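Long-range contact in crustacyanin (PDB 1I4U), which binds the carotenoid astaxanthin, giving the lobster carapace its blue colour, as one of the lipocalin subunits of the pigment complex: residues Y45-R53 with T68-R79. Residues are numbered along the deposited sequence; the frame is centred on the assembly and turned at random.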
loop_
_atom_site.group_PDB
_atom_site.type_symbol
_atom_site.label_atom_id
_atom_site.label_comp_id
_atom_site.label_asym_id
_atom_site.label_seq_id
_atom_site.Cartn_x
_atom_site.Cartn_y
_atom_site.Cartn_z
ATOM N N TYR A 45 -4.317 6.095 -7.787
ATOM C CA TYR A 45 -3.896 6.586 -6.469
ATOM C C TYR A 45 -3.298 7.976 -6.554
ATOM O O TYR A 45 -3.264 8.678 -5.558
ATOM C CB TYR A 45 -2.859 5.642 -5.872
ATOM C CG TYR A 45 -3.305 4.213 -5.812
ATOM C CD1 TYR A 45 -4.317 3.810 -4.943
ATOM C CD2 TYR A 45 -2.736 3.236 -6.604
ATOM C CE1 TYR A 45 -4.711 2.485 -4.895
ATOM C CE2 TYR A 45 -3.118 1.922 -6.559
ATOM C CZ TYR A 45 -4.116 1.541 -5.695
ATOM O OH TYR A 45 -4.495 0.220 -5.673
ATOM N N GLN A 46 -2.767 8.406 -7.650
ATOM C CA GLN A 46 -2.091 9.703 -7.814
ATOM C C GLN A 46 -3.143 10.775 -7.799
ATOM O O GLN A 46 -3.956 10.906 -8.711
ATOM C CB GLN A 46 -1.308 9.661 -9.110
ATOM C CG GLN A 46 -0.787 10.935 -9.681
ATOM C CD GLN A 46 0.258 11.610 -8.847
ATOM O OE1 GLN A 46 1.431 11.776 -9.193
ATOM N NE2 GLN A 46 -0.153 12.012 -7.672
ATOM N N LEU A 47 -3.133 11.575 -6.752
ATOM C CA LEU A 47 -4.100 12.662 -6.594
ATOM C C LEU A 47 -3.755 13.949 -7.303
ATOM O O LEU A 47 -4.570 14.824 -7.456
ATOM C CB LEU A 47 -4.303 12.974 -5.087
ATOM C CG LEU A 47 -4.754 11.812 -4.206
ATOM C CD1 LEU A 47 -4.901 12.286 -2.761
ATOM C CD2 LEU A 47 -6.017 11.189 -4.790
ATOM N N ILE A 48 -2.543 14.110 -7.806
ATOM C CA ILE A 48 -2.077 15.229 -8.531
ATOM C C ILE A 48 -2.113 14.932 -10.022
ATOM O O ILE A 48 -1.427 14.065 -10.522
ATOM C CB ILE A 48 -0.653 15.669 -8.094
ATOM C CG1 ILE A 48 -0.494 15.699 -6.571
ATOM C CG2 ILE A 48 -0.287 17.006 -8.703
ATOM C CD1 ILE A 48 0.917 15.981 -6.108
ATOM N N GLU A 49 -2.945 15.672 -10.732
ATOM C CA GLU A 49 -3.172 15.415 -12.150
ATOM C C GLU A 49 -2.145 16.089 -13.057
ATOM O O GLU A 49 -1.643 15.478 -14.014
ATOM C CB GLU A 49 -4.563 15.898 -12.553
ATOM C CG GLU A 49 -4.868 15.585 -14.004
ATOM C CD GLU A 49 -6.231 16.010 -14.511
ATOM O OE1 GLU A 49 -6.856 16.917 -13.885
ATOM O OE2 GLU A 49 -6.688 15.522 -15.574
ATOM N N LYS A 50 -1.905 17.368 -12.811
ATOM C CA LYS A 50 -1.115 18.183 -13.690
ATOM C C LYS A 50 0.050 18.833 -12.945
ATOM O O LYS A 50 -0.008 19.059 -11.715
ATOM C CB LYS A 50 -1.945 19.292 -14.342
ATOM C CG LYS A 50 -3.160 18.834 -15.094
ATOM C CD LYS A 50 -3.952 20.029 -15.593
ATOM C CE LYS A 50 -5.128 19.598 -16.441
ATOM N NZ LYS A 50 -5.990 20.782 -16.770
ATOM N N CYS A 51 1.116 19.157 -13.657
ATOM C CA CYS A 51 2.231 19.976 -13.170
ATOM C C CYS A 51 2.965 19.294 -12.036
ATOM O O CYS A 51 3.529 19.947 -11.169
ATOM C CB CYS A 51 1.740 21.375 -12.742
ATOM S SG CYS A 51 0.921 22.264 -14.088
ATOM N N VAL A 52 2.968 17.968 -12.056
ATOM C CA VAL A 52 3.459 17.149 -10.943
ATOM C C VAL A 52 4.949 17.350 -10.746
ATOM O O VAL A 52 5.749 17.029 -11.644
ATOM C CB VAL A 52 3.143 15.681 -11.201
ATOM C CG1 VAL A 52 3.682 14.838 -10.067
ATOM C CG2 VAL A 52 1.634 15.451 -11.410
ATOM N N ARG A 53 5.301 17.887 -9.592
ATOM C CA ARG A 53 6.628 18.324 -9.238
ATOM C C ARG A 53 6.979 17.677 -7.892
ATOM O O ARG A 53 6.314 17.936 -6.910
ATOM C CB ARG A 53 6.675 19.830 -9.113
ATOM C CG ARG A 53 7.987 20.458 -8.760
ATOM C CD ARG A 53 7.841 21.953 -8.482
ATOM N NE ARG A 53 9.075 22.677 -8.262
ATOM C CZ ARG A 53 9.757 22.756 -7.135
ATOM N NH1 ARG A 53 9.304 22.107 -6.061
ATOM N NH2 ARG A 53 10.875 23.474 -7.096
ATOM N N THR A 68 3.802 18.361 -5.522
ATOM C CA THR A 68 2.860 19.438 -5.729
ATOM C C THR A 68 2.390 19.415 -7.183
ATOM O O THR A 68 2.989 18.839 -8.084
ATOM C CB THR A 68 3.488 20.824 -5.412
ATOM O OG1 THR A 68 4.570 21.039 -6.322
ATOM C CG2 THR A 68 3.928 20.902 -3.963
ATOM N N GLY A 69 1.288 20.128 -7.401
ATOM C CA GLY A 69 0.746 20.300 -8.759
ATOM C C GLY A 69 -0.739 20.661 -8.633
ATOM O O GLY A 69 -1.140 21.215 -7.598
ATOM N N ILE A 70 -1.486 20.369 -9.675
ATOM C CA ILE A 70 -2.909 20.679 -9.748
ATOM C C ILE A 70 -3.681 19.370 -9.582
ATOM O O ILE A 70 -3.444 18.432 -10.350
ATOM C CB ILE A 70 -3.294 21.357 -11.082
ATOM C CG1 ILE A 70 -2.335 22.466 -11.491
ATOM C CG2 ILE A 70 -4.727 21.851 -11.010
ATOM C CD1 ILE A 70 -2.273 23.507 -10.419
ATOM N N ALA A 71 -4.586 19.336 -8.624
ATOM C CA ALA A 71 -5.424 18.179 -8.304
ATOM C C ALA A 71 -6.496 18.035 -9.371
ATOM O O ALA A 71 -6.675 18.949 -10.203
ATOM C CB ALA A 71 -6.054 18.425 -6.954
ATOM N N TYR A 72 -7.210 16.910 -9.343
ATOM C CA TYR A 72 -8.259 16.634 -10.324
ATOM C C TYR A 72 -9.429 17.610 -10.259
ATOM O O TYR A 72 -10.155 17.776 -11.246
ATOM C CB TYR A 72 -8.713 15.167 -10.192
ATOM C CG TYR A 72 -7.707 14.223 -10.822
ATOM C CD1 TYR A 72 -6.631 13.692 -10.083
ATOM C CD2 TYR A 72 -7.776 13.870 -12.171
ATOM C CE1 TYR A 72 -5.724 12.851 -10.677
ATOM C CE2 TYR A 72 -6.868 13.041 -12.768
ATOM C CZ TYR A 72 -5.845 12.525 -12.010
ATOM O OH TYR A 72 -4.919 11.698 -12.605
ATOM N N ASP A 73 -9.601 18.316 -9.153
ATOM C CA ASP A 73 -10.645 19.314 -9.026
ATOM C C ASP A 73 -10.173 20.689 -9.494
ATOM O O ASP A 73 -10.896 21.685 -9.427
ATOM C CB ASP A 73 -11.156 19.426 -7.593
ATOM C CG ASP A 73 -10.147 19.875 -6.555
ATOM O OD1 ASP A 73 -8.970 20.121 -6.878
ATOM O OD2 ASP A 73 -10.603 19.948 -5.378
ATOM N N GLY A 74 -8.941 20.816 -9.916
ATOM C CA GLY A 74 -8.422 22.079 -10.324
ATOM C C GLY A 74 -7.698 22.916 -9.289
ATOM O O GLY A 74 -7.186 24.004 -9.645
ATOM N N ASN A 75 -7.633 22.475 -8.043
ATOM C CA ASN A 75 -6.935 23.252 -7.018
ATOM C C ASN A 75 -5.490 22.833 -6.915
ATOM O O ASN A 75 -5.156 21.680 -7.156
ATOM C CB ASN A 75 -7.617 23.126 -5.651
ATOM C CG ASN A 75 -8.990 23.795 -5.803
ATOM O OD1 ASN A 75 -9.030 24.926 -6.247
ATOM N ND2 ASN A 75 -10.002 23.035 -5.452
ATOM N N LEU A 76 -4.655 23.781 -6.499
ATOM C CA LEU A 76 -3.295 23.443 -6.081
ATOM C C LEU A 76 -3.343 22.426 -4.939
ATOM O O LEU A 76 -4.190 22.514 -4.068
ATOM C CB LEU A 76 -2.546 24.666 -5.590
ATOM C CG LEU A 76 -2.172 25.710 -6.632
ATOM C CD1 LEU A 76 -1.997 27.095 -6.029
ATOM C CD2 LEU A 76 -0.884 25.276 -7.311
ATOM N N LEU A 77 -2.366 21.515 -4.912
ATOM C CA LEU A 77 -2.271 20.463 -3.938
ATOM C C LEU A 77 -0.823 20.149 -3.633
ATOM O O LEU A 77 0.002 20.087 -4.531
ATOM C CB LEU A 77 -2.983 19.180 -4.444
ATOM C CG LEU A 77 -2.936 17.971 -3.515
ATOM C CD1 LEU A 77 -3.661 18.224 -2.192
ATOM C CD2 LEU A 77 -3.572 16.742 -4.182
ATOM N N LYS A 78 -0.549 19.994 -2.349
ATOM C CA LYS A 78 0.719 19.507 -1.850
ATOM C C LYS A 78 0.476 18.217 -1.075
ATOM O O LYS A 78 -0.437 18.215 -0.238
ATOM C CB LYS A 78 1.448 20.481 -0.930
ATOM C CG LYS A 78 2.757 20.026 -0.309
ATOM C CD LYS A 78 3.426 21.123 0.483
ATOM C CE LYS A 78 3.283 20.836 1.949
ATOM N NZ LYS A 78 3.777 21.974 2.785
ATOM N N ARG A 79 1.297 17.232 -1.371
ATOM C CA ARG A 79 1.295 15.968 -0.674
ATOM C C ARG A 79 2.660 15.721 -0.075
ATOM O O ARG A 79 3.655 15.853 -0.742
ATOM C CB ARG A 79 0.983 14.823 -1.626
ATOM C CG ARG A 79 -0.399 15.017 -2.206
ATOM C CD ARG A 79 -0.720 13.830 -3.068
ATOM N NE ARG A 79 -1.038 12.714 -2.123
ATOM C CZ ARG A 79 -1.047 11.464 -2.641
ATOM N NH1 ARG A 79 -0.799 11.186 -3.928
ATOM N NH2 ARG A 79 -1.323 10.457 -1.842
HETATM O O HOH W 1 -7.205 15.152 -6.904
HETATM O O HOH W 2 -5.972 19.280 -12.874
HETATM O O HOH W 3 -9.532 17.354 -13.623
HETATM O O HOH W 4 7.064 20.340 -5.339
#
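Lys50 and Ile70 are joined by backbone bonds in both directions: Ile70 O accepts from Glu49 N at 2.8 Å and from Lys50 N at 3.1 Å, a classic beta bulge. Past Cys51, disulfide-bonded to Cys173, Arg53 and Thr68 form a second hydrogen-bonded pair, Arg53 N 2.9 Å from Thr68 O. One water ties Arg53 O and NH1 to Thr68 OG1; Arg53 NH1 also salt-bridges Glu55.

Glu49 lies across one face of the Tyr72 ring, CB 3.5 Å from the centroid in a CH-pi contact. With CG opposite the backbone N (chi1 -177°), the carboxylate lies nearly flat over the CD2/CE2 side, 19° from the ring plane, and OE1 accepts from waters bridging to Ala71 O and Tyr72 O. With an alanine here CB would stay over the ring centre, but the CD2/CE2 side would probably lose its cover, and the waters their acceptor. Deeper in, Ile48 CG2 presses on Gly69 CA at 3.5 Å, where a side chain would clash. Leu47 CD1 covers a face of the Arg79 guanidinium, 3.9 Å above its plane.

In the lipocalin barrel the contact runs from the pairing of strands 52-58 and 63-68 out to residues 48-50 against the 69-75 hairpin. Asn125 of the second subunit hydrogen-bonds Gln46 O and packs on Leu47 and Tyr72. Helix 175-178, whose Gln178 hydrogen-bonds Thr68 OG1, flanks Arg53; strand 33-41 flanks Val52 and Arg53.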